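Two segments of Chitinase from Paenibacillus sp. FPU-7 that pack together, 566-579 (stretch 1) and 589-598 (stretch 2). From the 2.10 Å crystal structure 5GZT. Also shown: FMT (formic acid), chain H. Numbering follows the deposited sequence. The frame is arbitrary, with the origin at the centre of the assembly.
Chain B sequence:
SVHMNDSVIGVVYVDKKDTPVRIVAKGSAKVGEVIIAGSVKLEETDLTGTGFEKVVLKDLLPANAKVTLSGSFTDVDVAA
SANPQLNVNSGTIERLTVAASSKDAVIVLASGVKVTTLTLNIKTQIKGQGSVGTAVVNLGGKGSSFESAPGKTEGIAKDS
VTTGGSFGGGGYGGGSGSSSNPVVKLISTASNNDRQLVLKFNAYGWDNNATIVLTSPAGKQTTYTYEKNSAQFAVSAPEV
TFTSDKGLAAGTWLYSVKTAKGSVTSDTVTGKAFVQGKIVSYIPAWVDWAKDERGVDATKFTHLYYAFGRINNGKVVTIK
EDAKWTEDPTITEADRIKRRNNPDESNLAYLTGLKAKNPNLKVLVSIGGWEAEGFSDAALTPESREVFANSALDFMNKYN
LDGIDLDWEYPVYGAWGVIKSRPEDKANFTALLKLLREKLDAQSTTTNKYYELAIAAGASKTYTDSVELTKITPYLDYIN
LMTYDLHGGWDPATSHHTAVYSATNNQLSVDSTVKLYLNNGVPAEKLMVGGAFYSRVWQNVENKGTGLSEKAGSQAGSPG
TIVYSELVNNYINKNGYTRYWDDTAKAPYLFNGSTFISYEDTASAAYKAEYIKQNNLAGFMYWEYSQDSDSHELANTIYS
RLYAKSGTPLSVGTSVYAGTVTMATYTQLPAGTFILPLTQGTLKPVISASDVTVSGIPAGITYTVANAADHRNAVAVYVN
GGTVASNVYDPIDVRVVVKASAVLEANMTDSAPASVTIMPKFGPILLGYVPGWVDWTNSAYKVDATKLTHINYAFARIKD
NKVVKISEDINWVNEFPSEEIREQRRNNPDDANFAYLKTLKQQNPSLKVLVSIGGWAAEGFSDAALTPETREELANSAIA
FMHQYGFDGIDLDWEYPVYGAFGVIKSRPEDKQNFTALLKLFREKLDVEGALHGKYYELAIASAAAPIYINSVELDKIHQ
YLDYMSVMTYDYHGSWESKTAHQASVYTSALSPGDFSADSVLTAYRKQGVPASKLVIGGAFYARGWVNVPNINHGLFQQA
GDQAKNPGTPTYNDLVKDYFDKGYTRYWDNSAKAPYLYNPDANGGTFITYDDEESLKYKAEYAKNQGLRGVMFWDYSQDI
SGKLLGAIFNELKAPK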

# COMPACT_ATOMS: atom_id res chain seq x y z
N GLU B 566 11.25 10.47 -15.97
CA GLU B 566 12.24 10.88 -16.93
C GLU B 566 12.38 9.83 -18.04
O GLU B 566 12.56 10.17 -19.21
CB GLU B 566 13.57 11.11 -16.23
CG GLU B 566 14.78 11.31 -17.12
CD GLU B 566 14.72 12.58 -17.97
OE1 GLU B 566 14.07 13.60 -17.60
OE2 GLU B 566 15.31 12.56 -19.09
N LEU B 567 12.26 8.55 -17.68
CA LEU B 567 12.27 7.51 -18.69
C LEU B 567 11.10 7.66 -19.65
O LEU B 567 11.25 7.54 -20.84
CB LEU B 567 12.29 6.08 -18.08
CG LEU B 567 13.50 5.65 -17.22
CD1 LEU B 567 13.21 4.27 -16.61
CD2 LEU B 567 14.78 5.66 -18.00
N VAL B 568 9.94 7.89 -19.13
CA VAL B 568 8.75 8.11 -19.96
C VAL B 568 9.02 9.31 -20.89
O VAL B 568 8.84 9.22 -22.10
CB VAL B 568 7.53 8.32 -19.09
CG1 VAL B 568 6.35 8.82 -19.91
CG2 VAL B 568 7.14 7.01 -18.35
N ASN B 569 9.47 10.42 -20.33
CA ASN B 569 9.64 11.62 -21.12
C ASN B 569 10.70 11.50 -22.21
O ASN B 569 10.47 11.99 -23.29
CB ASN B 569 9.92 12.81 -20.21
CG ASN B 569 8.68 13.25 -19.39
OD1 ASN B 569 7.53 12.91 -19.64
ND2 ASN B 569 8.96 14.02 -18.42
N ASN B 570 11.85 10.85 -21.95
CA ASN B 570 12.98 10.97 -22.83
C ASN B 570 13.67 9.66 -23.24
O ASN B 570 14.55 9.69 -24.14
CB ASN B 570 14.02 11.92 -22.20
CG ASN B 570 13.46 13.32 -21.98
OD1 ASN B 570 13.51 13.93 -20.88
ND2 ASN B 570 12.87 13.80 -23.01
N TYR B 571 13.26 8.51 -22.68
CA TYR B 571 14.01 7.26 -22.98
C TYR B 571 13.18 6.09 -23.57
O TYR B 571 13.65 5.38 -24.46
CB TYR B 571 14.68 6.75 -21.74
CG TYR B 571 15.87 7.52 -21.24
CD1 TYR B 571 15.69 8.69 -20.52
CD2 TYR B 571 17.14 7.04 -21.40
CE1 TYR B 571 16.78 9.40 -20.04
CE2 TYR B 571 18.28 7.75 -20.91
CZ TYR B 571 18.07 8.91 -20.20
OH TYR B 571 19.14 9.61 -19.66
N ILE B 572 12.02 5.82 -23.01
CA ILE B 572 11.37 4.52 -23.38
C ILE B 572 10.86 4.63 -24.84
O ILE B 572 9.93 5.41 -25.14
CB ILE B 572 10.20 4.12 -22.46
CG1 ILE B 572 10.63 3.99 -21.02
CG2 ILE B 572 9.61 2.77 -22.95
CD1 ILE B 572 9.47 3.94 -19.99
N ASN B 573 11.52 3.91 -25.72
CA ASN B 573 11.31 3.94 -27.14
C ASN B 573 11.56 5.34 -27.71
O ASN B 573 10.92 5.73 -28.68
CB ASN B 573 9.92 3.36 -27.53
CG ASN B 573 9.80 3.05 -29.00
OD1 ASN B 573 10.75 2.65 -29.66
ND2 ASN B 573 8.58 3.24 -29.56
N LYS B 574 12.49 6.08 -27.10
CA LYS B 574 12.88 7.44 -27.53
C LYS B 574 14.41 7.56 -27.59
O LYS B 574 15.15 6.83 -26.89
CB LYS B 574 12.37 8.51 -26.57
CG LYS B 574 10.86 8.60 -26.56
CD LYS B 574 10.32 9.45 -25.48
CE LYS B 574 8.84 9.61 -25.69
NZ LYS B 574 8.23 10.41 -24.65
N ASN B 575 14.90 8.46 -28.43
CA ASN B 575 16.30 8.82 -28.46
C ASN B 575 17.25 7.65 -28.63
O ASN B 575 18.31 7.59 -27.93
CB ASN B 575 16.66 9.65 -27.16
CG ASN B 575 18.03 10.33 -27.27
OD1 ASN B 575 18.42 10.67 -28.38
ND2 ASN B 575 18.79 10.44 -26.15
N GLY B 576 16.87 6.72 -29.51
CA GLY B 576 17.68 5.52 -29.85
C GLY B 576 17.62 4.39 -28.80
O GLY B 576 18.32 3.40 -28.93
N TYR B 577 16.79 4.51 -27.77
CA TYR B 577 16.70 3.46 -26.75
C TYR B 577 15.55 2.49 -27.17
O TYR B 577 14.37 2.94 -27.34
CB TYR B 577 16.44 4.05 -25.36
CG TYR B 577 17.64 4.63 -24.68
CD1 TYR B 577 18.05 5.91 -24.95
CD2 TYR B 577 18.42 3.87 -23.83
CE1 TYR B 577 19.22 6.45 -24.36
CE2 TYR B 577 19.57 4.38 -23.25
CZ TYR B 577 19.98 5.66 -23.50
OH TYR B 577 21.16 6.13 -22.87
N THR B 578 15.87 1.19 -27.28
CA THR B 578 14.90 0.16 -27.66
C THR B 578 14.35 -0.42 -26.36
O THR B 578 15.11 -0.73 -25.42
CB THR B 578 15.56 -0.89 -28.55
OG1 THR B 578 15.99 -0.24 -29.73
CG2 THR B 578 14.67 -1.99 -28.91
N ARG B 579 13.04 -0.62 -26.31
CA ARG B 579 12.35 -1.30 -25.22
C ARG B 579 12.39 -2.81 -25.48
O ARG B 579 12.05 -3.25 -26.56
CB ARG B 579 10.87 -0.84 -25.07
CG ARG B 579 10.26 -1.61 -23.88
CD ARG B 579 8.92 -1.04 -23.45
NE ARG B 579 7.96 -1.00 -24.51
CZ ARG B 579 6.96 -1.87 -24.70
NH1 ARG B 579 6.85 -3.03 -24.01
NH2 ARG B 579 6.10 -1.65 -25.69
N TYR B 589 13.50 -3.65 -19.97
CA TYR B 589 14.75 -2.93 -19.93
C TYR B 589 14.90 -2.22 -21.25
O TYR B 589 14.13 -2.52 -22.22
CB TYR B 589 15.91 -3.88 -19.68
CG TYR B 589 16.05 -5.00 -20.64
CD1 TYR B 589 15.30 -6.12 -20.54
CD2 TYR B 589 17.03 -4.99 -21.62
CE1 TYR B 589 15.45 -7.18 -21.43
CE2 TYR B 589 17.21 -6.08 -22.47
CZ TYR B 589 16.44 -7.18 -22.34
OH TYR B 589 16.59 -8.29 -23.14
N LEU B 590 15.74 -1.18 -21.23
CA LEU B 590 16.11 -0.46 -22.45
C LEU B 590 17.55 -0.67 -22.82
O LEU B 590 18.42 -0.81 -21.91
CB LEU B 590 15.94 1.00 -22.21
CG LEU B 590 14.57 1.40 -21.61
CD1 LEU B 590 14.55 2.93 -21.50
CD2 LEU B 590 13.45 0.95 -22.54
N PHE B 591 17.86 -0.56 -24.11
CA PHE B 591 19.28 -0.56 -24.51
C PHE B 591 19.42 0.25 -25.76
O PHE B 591 18.55 0.19 -26.64
CB PHE B 591 19.75 -2.01 -24.76
CG PHE B 591 21.23 -2.18 -24.99
CD1 PHE B 591 22.12 -1.72 -24.07
CD2 PHE B 591 21.70 -2.94 -26.04
CE1 PHE B 591 23.54 -1.89 -24.25
CE2 PHE B 591 23.07 -3.12 -26.27
CZ PHE B 591 24.00 -2.59 -25.35
N ASN B 592 20.46 1.08 -25.82
CA ASN B 592 20.77 1.84 -27.00
C ASN B 592 22.07 1.45 -27.70
O ASN B 592 22.54 2.17 -28.58
CB ASN B 592 20.80 3.34 -26.69
CG ASN B 592 22.04 3.76 -25.95
OD1 ASN B 592 22.74 2.93 -25.33
ND2 ASN B 592 22.32 5.06 -25.97
N GLY B 593 22.63 0.31 -27.34
CA GLY B 593 23.93 -0.07 -27.85
C GLY B 593 25.10 0.24 -26.87
O GLY B 593 26.18 -0.24 -27.07
N SER B 594 24.86 0.95 -25.76
CA SER B 594 25.94 1.26 -24.88
C SER B 594 25.44 1.47 -23.47
O SER B 594 26.11 1.08 -22.46
CB SER B 594 26.69 2.49 -25.46
OG SER B 594 27.46 3.00 -24.43
N THR B 595 24.30 2.16 -23.33
CA THR B 595 23.64 2.22 -22.03
C THR B 595 22.48 1.25 -21.87
O THR B 595 21.57 1.24 -22.72
CB THR B 595 23.18 3.65 -21.81
OG1 THR B 595 24.30 4.50 -21.99
CG2 THR B 595 22.60 3.82 -20.52
N PHE B 596 22.49 0.52 -20.77
CA PHE B 596 21.46 -0.45 -20.39
C PHE B 596 20.69 0.06 -19.16
O PHE B 596 21.26 0.53 -18.18
CB PHE B 596 22.10 -1.81 -20.07
CG PHE B 596 21.19 -2.78 -19.46
CD1 PHE B 596 20.98 -2.77 -18.13
CD2 PHE B 596 20.51 -3.74 -20.24
CE1 PHE B 596 20.14 -3.68 -17.55
CE2 PHE B 596 19.64 -4.64 -19.66
CZ PHE B 596 19.46 -4.61 -18.33
N ILE B 597 19.36 -0.01 -19.23
CA ILE B 597 18.51 0.56 -18.18
C ILE B 597 17.54 -0.51 -17.77
O ILE B 597 16.70 -0.95 -18.59
CB ILE B 597 17.75 1.79 -18.72
CG1 ILE B 597 18.74 2.88 -19.12
CG2 ILE B 597 16.80 2.31 -17.67
CD1 ILE B 597 18.25 4.18 -19.74
N SER B 598 17.56 -0.87 -16.49
CA SER B 598 16.66 -1.81 -15.94
C SER B 598 15.63 -1.05 -15.20
O SER B 598 16.00 -0.28 -14.38
CB SER B 598 17.36 -2.78 -14.96
OG SER B 598 16.41 -3.43 -14.15
C FMT H . 8.17 -4.55 -21.75
O1 FMT H . 9.10 -4.15 -22.54
O2 FMT H . 7.33 -3.90 -20.85
O HOH W 1 20.87 6.82 -27.79
O HOH W 2 18.30 1.13 -29.99
O HOH W 3 20.57 3.64 -30.79

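Leu590 from the second stretch and Tyr577 from the first are the most covered residues of this contact, followed by Ile597 and, almost equal to it, Asn592. The frame that positions them is a short antiparallel pairing. Thr578 N donates to Phe591 O at 2.9 Å, nearly straight, and Phe591 N returns the bond to Thr578 O at 3.1 Å. One residue further along, Arg579 and Leu590 face each other as a non-hydrogen-bonded pair, and Leu590 CA lies 3.1 Å from Thr578 O, a CA-H...O contact beside the pair of hydrogen bonds. The alternation of the strands sends Thr578 and Phe591 to one face of the sheet and Arg579 and Leu590 to the other.

Leu590, covered more than any other residue here, uses that second face to meet Leu567, Tyr571 and Ile572. Its CD1 lies 3.8 Å from Tyr571 CB and 4.1 Å from Ile572 CG1, while its CD2 approaches Arg579 CA at 3.7 Å. Both methyls meet Ile572; CD1 also reaches Tyr571, and CD2 also reaches Arg579. Ile597 extends the apolar patch: it is tied to Leu590 by backbone hydrogen bonds in both directions, and its CG2 reaches Leu567 CD2 at 3.9 Å. Its CD1 touches two tyrosine rings, at 3.5 Å from Tyr571 CD2 and 3.8 Å from Tyr577 CE2, both obliquely.

Tyr577 closes the type I' turn that begins at Lys574, just before the strand at Thr578. Its CA-to-CB bond points sideways, yet with chi1 in the m well the ring end comes nearer the second stretch. Asn592 covers one face of that ring: its CB sits 3.7 Å from the ring centroid, only 10° off the normal, a CH-pi contact. At the far end, Tyr577 OH packs 3.4 Å from Thr595 CB.

While its CB covers the ring, the Asn592 amide makes bonds of its own. OD1 accepts from Ser594 N at 2.9 Å and Thr595 N at 2.7 Å, bracing the connection between the two strands of the second stretch, while ND2 donates to water 1 at 2.9 Å; that water in turn donates to Asn575 O at 2.7 Å. The amide thus has partners on both OD1 and ND2 while the methylene packs on the ring. Gly576 O also comes within 3.3 Å of Asn592 CB. The rule to read here: backbone pairing aligns the strands, a leucine packs beside an arginine on one face, and an asparagine combines turn bonds with a CH-pi contact.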